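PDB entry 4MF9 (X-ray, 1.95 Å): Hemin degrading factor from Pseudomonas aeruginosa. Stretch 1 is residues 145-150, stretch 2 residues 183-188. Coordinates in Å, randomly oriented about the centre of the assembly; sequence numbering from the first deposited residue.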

# COMPACT_ATOMS: atom_id res chain seq x y z
N PHE A 145 5.05 -10.97 -4.49
CA PHE A 145 5.51 -11.20 -3.12
C PHE A 145 6.97 -10.80 -2.90
O PHE A 145 7.78 -10.84 -3.83
N ASP A 146 7.30 -10.39 -1.67
CA ASP A 146 8.63 -9.87 -1.35
C ASP A 146 9.62 -10.96 -0.91
O ASP A 146 9.28 -12.14 -0.92
N GLN A 147 10.79 -10.56 -0.46
CA GLN A 147 11.80 -11.50 -0.08
C GLN A 147 11.40 -12.42 1.04
O GLN A 147 11.99 -13.45 1.23
N GLN A 148 10.42 -12.01 1.84
CA GLN A 148 9.94 -12.81 2.97
C GLN A 148 8.65 -13.56 2.65
O GLN A 148 8.07 -14.22 3.53
N GLY A 149 8.17 -13.44 1.42
CA GLY A 149 6.93 -14.09 1.03
C GLY A 149 5.67 -13.30 1.35
O GLY A 149 4.55 -13.79 1.17
N VAL A 150 5.84 -12.06 1.83
CA VAL A 150 4.69 -11.22 2.17
C VAL A 150 4.18 -10.52 0.92
O VAL A 150 4.98 -10.08 0.09
N ALA A 183 11.92 -19.27 -3.17
CA ALA A 183 13.11 -18.93 -2.44
C ALA A 183 12.88 -17.72 -1.54
O ALA A 183 12.43 -16.71 -2.01
N LEU A 184 13.26 -17.80 -0.29
CA LEU A 184 13.09 -16.68 0.62
C LEU A 184 14.38 -16.32 1.34
O LEU A 184 15.05 -17.19 1.90
N HIS A 185 14.59 -15.02 1.54
CA HIS A 185 15.73 -14.46 2.17
C HIS A 185 15.44 -14.08 3.58
O HIS A 185 14.35 -13.81 3.97
N GLU A 186 16.44 -14.12 4.44
CA GLU A 186 16.19 -13.79 5.82
C GLU A 186 16.07 -12.28 5.96
O GLU A 186 16.79 -11.55 5.31
N PRO A 187 15.18 -11.81 6.82
CA PRO A 187 14.95 -10.36 6.85
C PRO A 187 16.20 -9.62 7.23
O PRO A 187 17.03 -9.94 8.07
N ARG A 188 16.40 -8.55 6.47
CA ARG A 188 17.60 -7.67 6.47
C ARG A 188 17.68 -6.56 7.53
O ARG A 188 16.68 -6.17 8.10

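A single backbone hydrogen bond ties these two stretches together, and the turn that supplies its acceptor is braced from within by a side chain that scarcely meets the partner. The bond runs from His185 N to Gln147 O, 3.1 Å with an N-H...O angle of 155°. The same carbonyl receives a CA-H...O contact, Leu184 CA to Gln147 O at 3.5 Å, so one oxygen engages two consecutive residues of an extended segment that belongs to no regular strand.

The brace is Asp146. Its CA-to-CB bond points away from the second stretch, and chi1 in p (67°) brings the carboxylate back over its own turn. There Asp146 OD1 accepts hydrogen bonds from Gln148 N at 2.9 Å and from Val150 N at 3.0 Å. The type I turn from Asp146 to Gly149 is closed by Gly149 N to Asp146 O, 2.9 Å, and Asp146 N reaches Val150 O, also at 2.9 Å. A carboxylate that satisfies backbone amides here helps hold the turn in shape while the Gln147 carbonyl faces outward to its partner. Glycine at 149 follows from the local backbone: at phi/psi 85/6 a CB would be jammed against the carbonyl oxygen of Gln148. An ideal CB on Gly149 would also lie 3.6 Å from Leu184 CD1, a contact distance rather than a clash.

Leu184 packs against the same turn. Its CA-to-CB bond points sideways, but the m,t rotamer (chi1 -54°, chi2 -179°) brings the end of the side chain nearer the turn. Leu184 CD2 lies 3.7 Å from Gly149 N, while Leu184 CD1 lies 4.0 Å from Gln148 O. These are van der Waals contacts, an aliphatic end resting on turn backbone.

Gln147 packs beside His185. Its CB leaves sideways, and chi1 at -122° falls between the usual wells, with chi2 p. Gln147 CG comes within 3.5 Å of His185 CB and approaches the imidazole obliquely. His185, chi1 m (-73°), points toward the turn, so its side chain packs beside the glutamine while its backbone amide makes the hydrogen bond. The closest approach between these side chains is carbon on carbon, and no hydrogen bond joins them.

Gln148 reaches the partner by a longer route. Its CA-to-CB bond points away, yet chi1 m and chi2 p (-69° and 72°) bring its end nearer the second stretch. Gln148 CG meets Pro187 CG at 3.8 Å, an aliphatic contact with the proline ring. Its amide end approaches backbone, with Gln148 OE1 3.6 Å from His185 O; both are acceptors, so the approach is not a hydrogen bond. Glu186 turns its CB away and Arg188, poorly ordered, leads its end away, leaving both charged groups out of the packing.

With 296 Å² buried in total, the rule is economical: fix the turn internally, spend one carbonyl on the neighbour, and flank that bond with aliphatic contacts from Leu184 and the Gln147 to His185 pair, with Gln148 against Pro187 farther along. No side-chain hydrogen bond crosses the contact.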

# COMPACT_ATOMS: atom_id res chain seq x y z
CB PHE A 145 5.28 -12.67 -2.74
CG PHE A 145 3.84 -13.08 -2.85
CD1 PHE A 145 2.98 -12.90 -1.78
CD2 PHE A 145 3.34 -13.60 -4.04
CE1 PHE A 145 1.64 -13.25 -1.87
CE2 PHE A 145 1.99 -13.94 -4.15
CZ PHE A 145 1.15 -13.77 -3.06
CB ASP A 146 8.58 -8.69 -0.35
CG ASP A 146 8.10 -9.09 1.04
OD1 ASP A 146 8.20 -10.27 1.42
OD2 ASP A 146 7.64 -8.19 1.79
CB GLN A 147 13.06 -10.78 0.27
CG GLN A 147 14.18 -11.21 -0.58
CD GLN A 147 13.94 -10.85 -1.95
OE1 GLN A 147 14.11 -11.65 -2.81
NE2 GLN A 147 13.52 -9.65 -2.17
CB GLN A 148 9.77 -11.93 4.22
CG GLN A 148 11.10 -11.43 4.81
CD GLN A 148 11.76 -10.36 3.96
OE1 GLN A 148 12.86 -10.56 3.44
NE2 GLN A 148 11.11 -9.22 3.83
CB VAL A 150 5.06 -10.16 3.22
CG1 VAL A 150 3.81 -9.48 3.76
CG2 VAL A 150 5.85 -10.81 4.35
CB ALA A 183 14.20 -18.63 -3.42
CB LEU A 184 12.00 -16.98 1.65
CG LEU A 184 10.62 -17.42 1.14
CD1 LEU A 184 9.69 -17.65 2.31
CD2 LEU A 184 10.03 -16.40 0.20
CB HIS A 185 16.23 -13.29 1.38
CG HIS A 185 16.91 -13.68 0.11
ND1 HIS A 185 17.15 -14.99 -0.22
CD2 HIS A 185 17.39 -12.93 -0.91
CE1 HIS A 185 17.73 -15.04 -1.41
NE2 HIS A 185 17.90 -13.80 -1.84
CB GLU A 186 17.26 -14.41 6.70
CG GLU A 186 17.05 -14.21 8.19
CD GLU A 186 15.86 -14.94 8.68
OE1 GLU A 186 15.75 -16.18 8.47
OE2 GLU A 186 15.00 -14.28 9.27
CB PRO A 187 13.85 -10.20 7.87
CG PRO A 187 13.19 -11.56 7.94
CD PRO A 187 13.94 -12.52 7.10
CB ARG A 188 17.92 -7.15 5.04
CG ARG A 188 18.57 -5.77 4.89
CD ARG A 188 20.05 -5.79 5.18
NE ARG A 188 20.89 -5.12 4.19
CZ ARG A 188 21.21 -5.62 3.00
NH1 ARG A 188 20.75 -6.79 2.63
NH2 ARG A 188 21.99 -4.94 2.20